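Local structure of IscA (Thermosynechococcus elongatus, 1X0G) at the interface of chains A and B. The protein binds a [2Fe-2S] cluster and serves as a scaffold in iron-sulfur cluster biosynthesis. Coordinates in Å, arbitrary orientation; residue numbers count along the deposited sequence, not the author numbering. Chains: chain A/B, IscA.

Contact 1: the interface of chains A and B. Residues chain A 40-42, 70, 73-74; chain B 32-34.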
ATOM      1  N   TRP A  40       0.729  -3.772  -5.904  1.00 63.14           N
ATOM      2  CA  TRP A  40       1.116  -4.582  -7.031  1.00 63.55           C
ATOM      3  C   TRP A  40       1.709  -5.875  -6.576  1.00 65.03           C
ATOM      4  O   TRP A  40       2.585  -5.858  -5.757  1.00 67.84           O
ATOM      5  CB  TRP A  40       2.096  -3.829  -7.805  1.00 61.89           C
ATOM      6  CG  TRP A  40       1.394  -2.607  -8.339  1.00 63.42           C
ATOM      7  CD1 TRP A  40       1.443  -1.371  -7.825  1.00 57.10           C
ATOM      8  CD2 TRP A  40       0.463  -2.554  -9.450  1.00 62.31           C
ATOM      9  NE1 TRP A  40       0.666  -0.536  -8.569  1.00 57.96           N
ATOM     10  CE2 TRP A  40       0.057  -1.219  -9.573  1.00 60.88           C
ATOM     11  CE3 TRP A  40      -0.024  -3.506 -10.370  1.00 58.17           C
ATOM     12  CZ2 TRP A  40      -0.832  -0.784 -10.559  1.00 60.25           C
ATOM     13  CZ3 TRP A  40      -0.868  -3.089 -11.348  1.00 59.09           C
ATOM     14  CH2 TRP A  40      -1.309  -1.730 -11.417  1.00 60.32           C
ATOM     15  N   ARG A  41       1.239  -7.006  -7.063  1.00 64.99           N
ATOM     16  CA  ARG A  41       1.799  -8.258  -6.606  1.00 65.30           C
ATOM     17  C   ARG A  41       2.922  -8.571  -7.619  1.00 65.32           C
ATOM     18  O   ARG A  41       2.792  -8.232  -8.806  1.00 66.25           O
ATOM     19  CB  ARG A  41       0.651  -9.227  -6.596  1.00 65.01           C
ATOM     20  CG  ARG A  41       0.910 -10.646  -6.409  1.00 71.65           C
ATOM     21  CD  ARG A  41      -0.350 -11.500  -6.650  1.00 78.51           C
ATOM     22  NE  ARG A  41      -0.256 -12.618  -5.705  1.00 90.83           N
ATOM     23  CZ  ARG A  41      -0.846 -12.696  -4.488  1.00 97.37           C
ATOM     24  NH1 ARG A  41      -1.628 -11.695  -4.052  1.00 95.97           N
ATOM     25  NH2 ARG A  41      -0.683 -13.812  -3.708  1.00100.62           N
ATOM     26  N   TYR A  42       4.038  -9.153  -7.165  1.00 65.11           N
ATOM     27  CA  TYR A  42       5.183  -9.474  -8.050  1.00 64.81           C
ATOM     28  C   TYR A  42       5.104 -10.897  -8.489  1.00 65.84           C
ATOM     29  O   TYR A  42       4.975 -11.812  -7.630  1.00 65.94           O
ATOM     30  CB  TYR A  42       6.467  -9.257  -7.315  1.00 64.03           C
ATOM     31  CG  TYR A  42       6.476  -7.867  -6.667  1.00 63.93           C
ATOM     32  CD1 TYR A  42       6.230  -7.703  -5.321  1.00 63.79           C
ATOM     33  CD2 TYR A  42       6.650  -6.724  -7.434  1.00 57.95           C
ATOM     34  CE1 TYR A  42       6.196  -6.438  -4.761  1.00 62.47           C
ATOM     35  CE2 TYR A  42       6.622  -5.488  -6.898  1.00 61.60           C
ATOM     36  CZ  TYR A  42       6.408  -5.329  -5.546  1.00 65.12           C
ATOM     37  OH  TYR A  42       6.366  -4.014  -4.983  1.00 68.36           O
ATOM     38  N   ALA A  70       6.058  -2.611 -16.612  1.00 72.16           N
ATOM     39  CA  ALA A  70       6.140  -2.477 -15.158  1.00 71.16           C
ATOM     40  C   ALA A  70       7.410  -1.719 -14.737  1.00 71.22           C
ATOM     41  O   ALA A  70       7.730  -1.622 -13.551  1.00 71.73           O
ATOM     42  CB  ALA A  70       6.053  -3.812 -14.516  1.00 71.47           C
ATOM     43  N   LEU A  73       7.132   0.720 -11.856  1.00 66.34           N
ATOM     44  CA  LEU A  73       6.777   0.195 -10.561  1.00 67.50           C
ATOM     45  C   LEU A  73       7.920  -0.574  -9.973  1.00 67.38           C
ATOM     46  O   LEU A  73       7.937  -0.833  -8.763  1.00 66.37           O
ATOM     47  CB  LEU A  73       5.541  -0.730 -10.610  1.00 66.90           C
ATOM     48  CG  LEU A  73       4.293  -0.014 -11.175  1.00 66.94           C
ATOM     49  CD1 LEU A  73       3.318  -0.993 -11.870  1.00 65.14           C
ATOM     50  CD2 LEU A  73       3.574   0.943 -10.160  1.00 62.50           C
ATOM     51  N   LEU A  74       8.865  -0.961 -10.835  1.00 66.97           N
ATOM     52  CA  LEU A  74       9.761  -2.025 -10.426  1.00 65.51           C
ATOM     53  C   LEU A  74      11.165  -1.594 -10.062  1.00 65.99           C
ATOM     54  O   LEU A  74      11.739  -2.192  -9.152  1.00 66.32           O
ATOM     55  CB  LEU A  74       9.758  -3.166 -11.403  1.00 63.71           C
ATOM     56  CG  LEU A  74       8.516  -4.070 -11.319  1.00 61.18           C
ATOM     57  CD1 LEU A  74       8.579  -5.106 -12.426  1.00 54.96           C
ATOM     58  CD2 LEU A  74       8.228  -4.844  -9.996  1.00 56.18           C
TER
ATOM     59  N   VAL B  32       4.131  -7.488 -12.816  1.00 60.47           N
ATOM     60  CA  VAL B  32       3.192  -7.201 -11.709  1.00 61.74           C
ATOM     61  C   VAL B  32       1.755  -7.496 -12.119  1.00 61.80           C
ATOM     62  O   VAL B  32       1.413  -7.441 -13.311  1.00 62.17           O
ATOM     63  CB  VAL B  32       3.244  -5.688 -11.286  1.00 61.69           C
ATOM     64  CG1 VAL B  32       4.543  -5.374 -10.664  1.00 61.62           C
ATOM     65  CG2 VAL B  32       3.069  -4.796 -12.514  1.00 63.11           C
ATOM     66  N   GLN B  33       0.912  -7.774 -11.144  1.00 62.43           N
ATOM     67  CA  GLN B  33      -0.515  -7.756 -11.379  1.00 63.85           C
ATOM     68  C   GLN B  33      -1.169  -6.951 -10.217  1.00 62.79           C
ATOM     69  O   GLN B  33      -0.674  -6.964  -9.088  1.00 64.14           O
ATOM     70  CB  GLN B  33      -1.132  -9.187 -11.616  1.00 64.06           C
ATOM     71  CG  GLN B  33      -0.339 -10.374 -10.963  1.00 72.18           C
ATOM     72  CD  GLN B  33      -1.096 -11.785 -10.804  1.00 79.31           C
ATOM     73  OE1 GLN B  33      -2.327 -11.864 -10.589  1.00 82.73           O
ATOM     74  NE2 GLN B  33      -0.319 -12.871 -10.864  1.00 79.06           N
ATOM     75  N   PRO B  34      -2.252  -6.246 -10.499  1.00 60.58           N
ATOM     76  CA  PRO B  34      -2.933  -5.494  -9.484  1.00 60.61           C
ATOM     77  C   PRO B  34      -3.369  -6.365  -8.367  1.00 59.89           C
ATOM     78  O   PRO B  34      -3.892  -7.379  -8.645  1.00 62.66           O
ATOM     79  CB  PRO B  34      -4.202  -4.968 -10.196  1.00 58.78           C
ATOM     80  CG  PRO B  34      -4.090  -5.319 -11.536  1.00 59.30           C
ATOM     81  CD  PRO B  34      -2.882  -6.113 -11.814  1.00 60.23           C
TER

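Contact 2: the interface of chains A and B. Residues chain A 41-44; chain B 30-32.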
ATOM      1  N   ARG A  41       1.239  -7.006  -7.063  1.00 64.99           N
ATOM      2  CA  ARG A  41       1.799  -8.258  -6.606  1.00 65.30           C
ATOM      3  C   ARG A  41       2.922  -8.571  -7.619  1.00 65.32           C
ATOM      4  O   ARG A  41       2.792  -8.232  -8.806  1.00 66.25           O
ATOM      5  CB  ARG A  41       0.651  -9.227  -6.596  1.00 65.01           C
ATOM      6  CG  ARG A  41       0.910 -10.646  -6.409  1.00 71.65           C
ATOM      7  CD  ARG A  41      -0.350 -11.500  -6.650  1.00 78.51           C
ATOM      8  NE  ARG A  41      -0.256 -12.618  -5.705  1.00 90.83           N
ATOM      9  CZ  ARG A  41      -0.846 -12.696  -4.488  1.00 97.37           C
ATOM     10  NH1 ARG A  41      -1.628 -11.695  -4.052  1.00 95.97           N
ATOM     11  NH2 ARG A  41      -0.683 -13.812  -3.708  1.00100.62           N
ATOM     12  N   TYR A  42       4.038  -9.153  -7.165  1.00 65.11           N
ATOM     13  CA  TYR A  42       5.183  -9.474  -8.050  1.00 64.81           C
ATOM     14  C   TYR A  42       5.104 -10.897  -8.489  1.00 65.84           C
ATOM     15  O   TYR A  42       4.975 -11.812  -7.630  1.00 65.94           O
ATOM     16  CB  TYR A  42       6.467  -9.257  -7.315  1.00 64.03           C
ATOM     17  CG  TYR A  42       6.476  -7.867  -6.667  1.00 63.93           C
ATOM     18  CD1 TYR A  42       6.230  -7.703  -5.321  1.00 63.79           C
ATOM     19  CD2 TYR A  42       6.650  -6.724  -7.434  1.00 57.95           C
ATOM     20  CE1 TYR A  42       6.196  -6.438  -4.761  1.00 62.47           C
ATOM     21  CE2 TYR A  42       6.622  -5.488  -6.898  1.00 61.60           C
ATOM     22  CZ  TYR A  42       6.408  -5.329  -5.546  1.00 65.12           C
ATOM     23  OH  TYR A  42       6.366  -4.014  -4.983  1.00 68.36           O
ATOM     24  N   ASP A  43       5.141 -11.096  -9.811  1.00 65.41           N
ATOM     25  CA  ASP A  43       5.322 -12.435 -10.361  1.00 65.47           C
ATOM     26  C   ASP A  43       6.786 -12.746 -10.742  1.00 64.68           C
ATOM     27  O   ASP A  43       7.258 -12.449 -11.852  1.00 63.88           O
ATOM     28  CB  ASP A  43       4.496 -12.603 -11.618  1.00 66.91           C
ATOM     29  CG  ASP A  43       3.016 -12.653 -11.366  1.00 70.53           C
ATOM     30  OD1 ASP A  43       2.399 -13.530 -11.960  1.00 78.91           O
ATOM     31  OD2 ASP A  43       2.432 -11.822 -10.660  1.00 72.27           O
ATOM     32  N   LEU A  44       7.487 -13.393  -9.851  1.00 62.89           N
ATOM     33  CA  LEU A  44       8.831 -13.744 -10.190  1.00 62.61           C
ATOM     34  C   LEU A  44       8.777 -15.090 -10.899  1.00 61.66           C
ATOM     35  O   LEU A  44       8.022 -15.963 -10.422  1.00 61.46           O
ATOM     36  CB  LEU A  44       9.591 -13.877  -8.896  1.00 63.21           C
ATOM     37  CG  LEU A  44       9.782 -12.705  -7.901  1.00 62.74           C
ATOM     38  CD1 LEU A  44      11.247 -12.506  -7.652  1.00 57.60           C
ATOM     39  CD2 LEU A  44       9.093 -11.406  -8.256  1.00 61.02           C
TER
ATOM     40  N   ILE B  30      10.297 -10.602 -13.907  1.00 54.39           N
ATOM     41  CA  ILE B  30       9.323 -10.087 -12.955  1.00 56.50           C
ATOM     42  C   ILE B  30       8.218  -9.354 -13.691  1.00 58.48           C
ATOM     43  O   ILE B  30       8.495  -8.691 -14.694  1.00 60.29           O
ATOM     44  CB  ILE B  30       9.915  -9.153 -11.935  1.00 55.88           C
ATOM     45  CG1 ILE B  30      11.286  -9.667 -11.490  1.00 56.75           C
ATOM     46  CG2 ILE B  30       8.986  -9.000 -10.783  1.00 51.63           C
ATOM     47  CD1 ILE B  30      11.829  -9.057 -10.221  1.00 54.35           C
ATOM     48  N   GLN B  31       6.979  -9.542 -13.262  1.00 58.65           N
ATOM     49  CA  GLN B  31       5.911  -8.781 -13.808  1.00 60.13           C
ATOM     50  C   GLN B  31       5.034  -8.450 -12.648  1.00 60.18           C
ATOM     51  O   GLN B  31       5.213  -9.031 -11.578  1.00 60.75           O
ATOM     52  CB  GLN B  31       5.174  -9.484 -14.948  1.00 59.95           C
ATOM     53  CG  GLN B  31       5.273 -10.956 -14.954  1.00 65.23           C
ATOM     54  CD  GLN B  31       4.533 -11.604 -16.126  1.00 67.95           C
ATOM     55  OE1 GLN B  31       5.073 -12.451 -16.814  1.00 69.66           O
ATOM     56  NE2 GLN B  31       3.269 -11.224 -16.327  1.00 71.36           N
ATOM     57  N   VAL B  32       4.131  -7.488 -12.816  1.00 60.47           N
ATOM     58  CA  VAL B  32       3.192  -7.201 -11.709  1.00 61.74           C
ATOM     59  C   VAL B  32       1.755  -7.496 -12.119  1.00 61.80           C
ATOM     60  O   VAL B  32       1.413  -7.441 -13.311  1.00 62.17           O
ATOM     61  CB  VAL B  32       3.244  -5.688 -11.286  1.00 61.69           C
ATOM     62  CG1 VAL B  32       4.543  -5.374 -10.664  1.00 61.62           C
ATOM     63  CG2 VAL B  32       3.069  -4.796 -12.514  1.00 63.11           C
TER
HETATM   64  O   HOH W   1       7.217 -13.386 -14.709  1.00 73.36           O

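Contact 3: the interface of chains A and B. Residues chain A 1-2; chain B 55, 57, 66, 71, 74-75.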
ATOM      1  N   MET A   1      11.442  11.779  11.917  1.00 75.00           N
ATOM      2  CA  MET A   1      10.076  11.472  12.393  1.00 75.79           C
ATOM      3  C   MET A   1       9.182  11.810  11.206  1.00 74.57           C
ATOM      4  O   MET A   1       9.559  11.512  10.085  1.00 75.52           O
ATOM      5  CB  MET A   1       9.738  12.248  13.688  1.00 75.93           C
ATOM      6  CG  MET A   1       8.386  11.808  14.394  1.00 82.34           C
ATOM      7  SD  MET A   1       7.544  10.082  14.313  1.00 90.83           S
ATOM      8  CE  MET A   1       8.665   9.076  15.328  1.00 86.97           C
ATOM      9  N   VAL A   2       8.028  12.421  11.406  1.00 72.87           N
ATOM     10  CA  VAL A   2       7.236  12.846  10.262  1.00 72.55           C
ATOM     11  C   VAL A   2       7.701  14.130   9.569  1.00 71.14           C
ATOM     12  O   VAL A   2       7.946  15.115  10.210  1.00 70.71           O
ATOM     13  CB  VAL A   2       5.773  13.079  10.628  1.00 73.19           C
ATOM     14  CG1 VAL A   2       4.910  12.895   9.373  1.00 75.31           C
ATOM     15  CG2 VAL A   2       5.316  12.069  11.613  1.00 74.31           C
TER
ATOM     16  N   LEU B  55       3.306  11.407  21.419  1.00 62.87           N
ATOM     17  CA  LEU B  55       4.635  11.805  21.135  1.00 63.78           C
ATOM     18  C   LEU B  55       4.517  13.089  20.362  1.00 63.71           C
ATOM     19  O   LEU B  55       3.861  13.106  19.310  1.00 64.67           O
ATOM     20  CB  LEU B  55       5.167  10.748  20.174  1.00 64.35           C
ATOM     21  CG  LEU B  55       6.656  10.662  19.942  1.00 69.33           C
ATOM     22  CD1 LEU B  55       7.146   9.417  20.691  1.00 71.47           C
ATOM     23  CD2 LEU B  55       6.919  10.579  18.437  1.00 71.59           C
ATOM     24  N   THR B  57       6.184  16.175  18.049  1.00 65.08           N
ATOM     25  CA  THR B  57       7.304  16.455  17.143  1.00 68.29           C
ATOM     26  C   THR B  57       6.964  17.681  16.392  1.00 69.97           C
ATOM     27  O   THR B  57       6.076  18.467  16.807  1.00 71.60           O
ATOM     28  CB  THR B  57       7.721  15.336  16.087  1.00 68.23           C
ATOM     29  OG1 THR B  57       6.585  14.846  15.337  1.00 70.28           O
ATOM     30  CG2 THR B  57       8.471  14.157  16.752  1.00 72.30           C
ATOM     31  N   ILE B  66       1.638  12.513  17.753  1.00 64.96           N
ATOM     32  CA  ILE B  66       1.503  11.164  17.266  1.00 65.90           C
ATOM     33  C   ILE B  66       0.958  10.257  18.349  1.00 65.79           C
ATOM     34  O   ILE B  66       1.401  10.314  19.483  1.00 66.29           O
ATOM     35  CB  ILE B  66       2.839  10.701  16.684  1.00 66.18           C
ATOM     36  CG1 ILE B  66       2.977  11.329  15.301  1.00 68.81           C
ATOM     37  CG2 ILE B  66       2.866   9.239  16.379  1.00 66.05           C
ATOM     38  CD1 ILE B  66       4.374  11.527  14.862  1.00 72.14           C
ATOM     39  N   ALA B  71       4.008   5.312  16.684  1.00 66.77           N
ATOM     40  CA  ALA B  71       5.250   6.011  16.550  1.00 67.95           C
ATOM     41  C   ALA B  71       6.271   5.270  15.719  1.00 69.07           C
ATOM     42  O   ALA B  71       6.841   5.831  14.773  1.00 69.49           O
ATOM     43  CB  ALA B  71       5.825   6.412  17.926  1.00 67.77           C
ATOM     44  N   LEU B  74       5.275   5.433  12.178  1.00 67.52           N
ATOM     45  CA  LEU B  74       5.126   6.747  11.546  1.00 66.28           C
ATOM     46  C   LEU B  74       6.448   7.392  11.342  1.00 65.35           C
ATOM     47  O   LEU B  74       6.597   8.210  10.460  1.00 63.74           O
ATOM     48  CB  LEU B  74       4.206   7.665  12.309  1.00 65.84           C
ATOM     49  CG  LEU B  74       2.733   7.249  12.075  1.00 69.55           C
ATOM     50  CD1 LEU B  74       1.755   7.905  13.091  1.00 71.14           C
ATOM     51  CD2 LEU B  74       2.265   7.604  10.720  1.00 69.87           C
ATOM     52  N   ARG B  75       7.411   6.998  12.165  1.00 65.65           N
ATOM     53  CA  ARG B  75       8.799   7.358  11.945  1.00 67.34           C
ATOM     54  C   ARG B  75       9.127   7.473  10.436  1.00 67.75           C
ATOM     55  O   ARG B  75       8.854   6.548   9.701  1.00 68.26           O
ATOM     56  CB  ARG B  75       9.697   6.325  12.604  1.00 66.66           C
ATOM     57  CG  ARG B  75      11.142   6.806  12.737  1.00 69.94           C
ATOM     58  CD  ARG B  75      11.903   6.151  13.912  1.00 74.85           C
ATOM     59  NE  ARG B  75      11.596   6.823  15.194  1.00 77.00           N
ATOM     60  CZ  ARG B  75      11.129   6.216  16.292  1.00 77.38           C
ATOM     61  NH1 ARG B  75      10.921   4.889  16.289  1.00 75.85           N
ATOM     62  NH2 ARG B  75      10.883   6.941  17.400  1.00 75.14           N
TER

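Contact 4: the interface of chains A and B. Residues chain A 42, 90-92; chain B 99-102.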
ATOM      1  N   TYR A  42       4.038  -9.153  -7.165  1.00 65.11           N
ATOM      2  CA  TYR A  42       5.183  -9.474  -8.050  1.00 64.81           C
ATOM      3  C   TYR A  42       5.104 -10.897  -8.489  1.00 65.84           C
ATOM      4  O   TYR A  42       4.975 -11.812  -7.630  1.00 65.94           O
ATOM      5  CB  TYR A  42       6.467  -9.257  -7.315  1.00 64.03           C
ATOM      6  CG  TYR A  42       6.476  -7.867  -6.667  1.00 63.93           C
ATOM      7  CD1 TYR A  42       6.230  -7.703  -5.321  1.00 63.79           C
ATOM      8  CD2 TYR A  42       6.650  -6.724  -7.434  1.00 57.95           C
ATOM      9  CE1 TYR A  42       6.196  -6.438  -4.761  1.00 62.47           C
ATOM     10  CE2 TYR A  42       6.622  -5.488  -6.898  1.00 61.60           C
ATOM     11  CZ  TYR A  42       6.408  -5.329  -5.546  1.00 65.12           C
ATOM     12  OH  TYR A  42       6.366  -4.014  -4.983  1.00 68.36           O
ATOM     13  N   PHE A  90       9.985 -14.822   0.995  1.00 60.07           N
ATOM     14  CA  PHE A  90      10.488 -13.659   0.301  1.00 60.48           C
ATOM     15  C   PHE A  90       9.919 -12.363   0.903  1.00 61.11           C
ATOM     16  O   PHE A  90       8.864 -12.384   1.473  1.00 62.49           O
ATOM     17  CB  PHE A  90      10.328 -13.812  -1.205  1.00 58.97           C
ATOM     18  CG  PHE A  90      11.403 -14.663  -1.798  1.00 58.89           C
ATOM     19  CD1 PHE A  90      11.161 -15.965  -2.173  1.00 57.84           C
ATOM     20  CD2 PHE A  90      12.714 -14.173  -1.917  1.00 61.23           C
ATOM     21  CE1 PHE A  90      12.158 -16.750  -2.700  1.00 56.59           C
ATOM     22  CE2 PHE A  90      13.736 -14.972  -2.460  1.00 57.28           C
ATOM     23  CZ  PHE A  90      13.434 -16.267  -2.844  1.00 57.79           C
ATOM     24  N   ARG A  91      10.665 -11.267   0.815  1.00 60.89           N
ATOM     25  CA  ARG A  91      10.276 -10.016   1.332  1.00 61.58           C
ATOM     26  C   ARG A  91      10.471  -8.981   0.220  1.00 62.24           C
ATOM     27  O   ARG A  91      11.546  -8.891  -0.390  1.00 62.12           O
ATOM     28  CB  ARG A  91      11.156  -9.677   2.503  1.00 61.50           C
ATOM     29  CG  ARG A  91      11.068 -10.557   3.683  1.00 60.96           C
ATOM     30  CD  ARG A  91       9.746 -10.598   4.244  1.00 63.22           C
ATOM     31  NE  ARG A  91       9.699 -11.934   4.785  1.00 67.95           N
ATOM     32  CZ  ARG A  91       9.644 -12.269   6.074  1.00 67.16           C
ATOM     33  NH1 ARG A  91       9.575 -11.359   7.034  1.00 66.96           N
ATOM     34  NH2 ARG A  91       9.686 -13.555   6.391  1.00 69.73           N
ATOM     35  N   PHE A  92       9.430  -8.238  -0.063  1.00 61.95           N
ATOM     36  CA  PHE A  92       9.477  -7.390  -1.171  1.00 65.02           C
ATOM     37  C   PHE A  92       9.585  -5.986  -0.600  1.00 67.73           C
ATOM     38  O   PHE A  92       8.708  -5.613   0.208  1.00 69.94           O
ATOM     39  CB  PHE A  92       8.225  -7.592  -2.007  1.00 64.05           C
ATOM     40  CG  PHE A  92       8.176  -8.966  -2.648  1.00 64.80           C
ATOM     41  CD1 PHE A  92       7.510  -9.987  -2.069  1.00 62.29           C
ATOM     42  CD2 PHE A  92       8.894  -9.245  -3.797  1.00 65.93           C
ATOM     43  CE1 PHE A  92       7.490 -11.237  -2.647  1.00 63.89           C
ATOM     44  CE2 PHE A  92       8.910 -10.502  -4.375  1.00 62.85           C
ATOM     45  CZ  PHE A  92       8.217 -11.496  -3.786  1.00 64.69           C
TER
ATOM     46  N   GLN B  99       6.666  -2.453   2.351  1.00 82.12           N
ATOM     47  CA  GLN B  99       7.270  -3.730   2.774  1.00 79.78           C
ATOM     48  C   GLN B  99       6.178  -4.755   2.879  1.00 77.15           C
ATOM     49  O   GLN B  99       5.237  -4.643   3.630  1.00 76.50           O
ATOM     50  CB  GLN B  99       8.114  -3.606   4.061  1.00 79.92           C
ATOM     51  CG  GLN B  99       8.752  -4.910   4.572  1.00 84.20           C
ATOM     52  CD  GLN B  99       9.823  -5.606   3.647  1.00 89.86           C
ATOM     53  OE1 GLN B  99      10.896  -5.029   3.261  1.00 91.15           O
ATOM     54  NE2 GLN B  99       9.555  -6.906   3.369  1.00 91.21           N
ATOM     55  N   THR B 100       6.305  -5.722   2.018  1.00 74.15           N
ATOM     56  CA  THR B 100       5.317  -6.705   1.850  1.00 72.37           C
ATOM     57  C   THR B 100       5.951  -8.088   1.981  1.00 68.46           C
ATOM     58  O   THR B 100       7.010  -8.387   1.454  1.00 66.84           O
ATOM     59  CB  THR B 100       4.524  -6.441   0.535  1.00 73.08           C
ATOM     60  OG1 THR B 100       3.202  -6.947   0.705  1.00 76.62           O
ATOM     61  CG2 THR B 100       5.143  -7.172  -0.630  1.00 74.38           C
ATOM     62  N   CYS B 101       5.325  -8.928   2.777  1.00 66.79           N
ATOM     63  CA  CYS B 101       5.902 -10.244   3.011  1.00 63.12           C
ATOM     64  C   CYS B 101       5.336 -11.303   1.977  1.00 60.74           C
ATOM     65  O   CYS B 101       4.147 -11.292   1.652  1.00 57.59           O
ATOM     66  CB  CYS B 101       5.744 -10.548   4.466  1.00 61.47           C
ATOM     67  SG  CYS B 101       6.295 -12.202   4.823  1.00 68.38           S
ATOM     68  N   GLY B 102       6.202 -12.138   1.401  1.00 59.11           N
ATOM     69  CA  GLY B 102       5.801 -12.992   0.265  1.00 58.87           C
ATOM     70  C   GLY B 102       5.157 -14.209   0.859  1.00 59.43           C
ATOM     71  O   GLY B 102       4.986 -14.303   2.063  1.00 60.75           O
TER

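Contact 1: the interface of chains A and B
A:Trp40 lies against B:Pro34 where two long strands run antiparallel. Its CB begins near the branch of B:Val32, 4.1 Å from CG1. With CG set beside the backbone N (chi1 -64°), the indole turns its six-membered ring toward the proline. CE3 stands 3.5 Å from B:Pro34 N and is also near CA and B:Val32 CG2, while CZ3, further out, reaches the pyrrolidine carbons, with CD at 3.7 Å. A:Leu73 CD1 sits over the centre of one indole face, 4.0 Å above the plane, and helps to fix the ring's rotation from its own chain. A:Leu73 also borders B:Val32, whose CG2 packs 3.7 Å from A:Ala70 CB. The other methyl, CG1, meets A:Leu74 CD2 at 3.8 Å, the two side chains sliding past each other in opposite directions, and A:Tyr42 CD2 more distantly. Were an alanine to replace A:Trp40, B:Pro34 would probably lose the CE3/CZ3 rim and A:Leu73 CD1 the face it covers, with a gap where CE3 borders B:Val32 CG2. The backbones are joined by reciprocal hydrogen bonds: A:Arg41 N gives a nearly straight one to B:Gln33 O at 2.8 Å, and B:Gln33 N answers to A:Arg41 O at 3.0 Å. The pairing joins strand 27-46 of chain A to strand 28-47 of chain B, with the 3-10 helix 68-70 and helix 71-74 of chain A closing over B:Val32.

Contact 2: the interface of chains A and B
The carbonyl oxygen of A:Asp43 is gripped by two partners linked to chain B: the backbone N of B:Gln31, 3.2 Å away, and a water at 3.0 Å from the same O. The first bond is bent (144° at the hydrogen), its donor lying above the carbonyl plane and not on a lone pair. The water also contacts OE1 of the B:Gln31 amide at 3.1 Å, so one glutamine reaches A:Asp43 O both directly and through solvent. Beyond CG its chain is extended (chi2 -179°), which carries the amide out to that water. In return A:Asp43 N gives a shorter, straighter bond to B:Gln31 O, 2.7 Å long. Beside this polar pair, A:Asp43 CB rests 3.8 Å from B:Gln31 CG, adding an aliphatic contact between the side chains. The next pair along is apolar: A:Leu44 and B:Ile30 lie side by side, pointing the same way, with CD2 of the leucine 3.5 Å from CG2 of the isoleucine and CD1 of that isoleucine a little further off. All this continues the antiparallel ladder between strand 27-46 of chain A and strand 28-47 of chain B, toward the end of the former and the start of the latter.

Contact 3: the interface of chains A and B
A:Met1, the first residue of its chain, buries most of the surface here, folding its side chain among B:Thr57, B:Ile66 and B:Arg75. The chain leaves the backbone with CG opposite N (chi1 -171°), then bends at chi2 and again at chi3, so that successive atoms face different neighbours. CG meets the methyl CG2 of B:Thr57 at 3.3 Å, a close approach in which the two side chains cross at about a right angle; the threonine hydroxyl OG1 is 3.7 Å from the same CG. The methionine and isoleucine side chains run past each other in opposite directions, SD 3.5 Å from B:Ile66 CD1. At the tip, the methyl CE reaches the guanidinium end of B:Arg75, where NE is 3.7 Å away and NH2 and CZ are near as well. CE is also 3.8 Å from the CA of that arginine, so the methionine touches both the root and the polar end of a residue whose chain is bent at chi3. B:Leu55 CD2 borders CE at 3.9 Å, adding an aliphatic neighbour. The methionine thus lies between strands 55-59 and 62-66 of chain B and the segment following helix 70-74, and these van der Waals contacts help to tie the start of one subunit to the body of the other. Next to it, A:Val2 crosses B:Ile66 at a slant and sets its CG2 methyl 3.4 Å from the CD1 that also meets the methionine sulfur.

Contact 4: the interface of chains A and B
A:Phe92 and B:Thr100 bind each other in both directions across an antiparallel pairing of strand 87-93 of chain A with strand 99-101 of chain B: A:Phe92 N gives to B:Thr100 O at 2.9 Å, and B:Thr100 N gives to A:Phe92 O at 3.0 Å, in the carbonyl plane. Two residues further along each strand, B:Gly102 N bonds to A:Phe90 O at 2.7 Å, its donor tilted 31° from that carbonyl's plane. B:Thr100 sets its methyl CG2 3.4 Å from A:Phe92 CB. The phenyl ring receives B:Gly102 CA at its edge, in plane, with CE1 3.8 Å away. On A:Arg91, CB comes 3.3 Å from the amide NE2 of B:Gln99; the chain then bends at chi2 (-60°) and chi3, bringing one guanidinium face over B:Cys101 SG. The sulfur stands 3.4 Å above that plane, offset toward the rim and nearest to NE, while the guanidinium and glutamine amide planes are 59° apart. A leucine in place of A:Arg91 would probably leave the B:Cys101 sulfur without the guanidinium face that covers it. That group, if charged, could stabilise negative charge on the sulfur. B:Cys101 is a [2Fe-2S] ligand and begins the Cys-Gly-Cys segment, so this short ladder, through a strand of one subunit, probably positions the cluster-binding segment of the other.

Contacts 1 and 2 form one continuous ladder, their centres about 5 Å apart, sharing A:Arg41, A:Tyr42 and B:Val32 on the paired long strands. Contact 4 lies about 12 Å from contact 1 and 11 Å from contact 2; A:Tyr42 belongs to all three. Contact 3 is remote, about 30 Å from contact 1, 33 Å from contact 2 and 25 Å from contact 4, at the other end of the pair. The subunits therefore embrace at both ends, in keeping with domain swapping, and the two-fold symmetry repeats each contact with the chains exchanged. The deposited assembly holds four copies, so this pair is part of a tetramer.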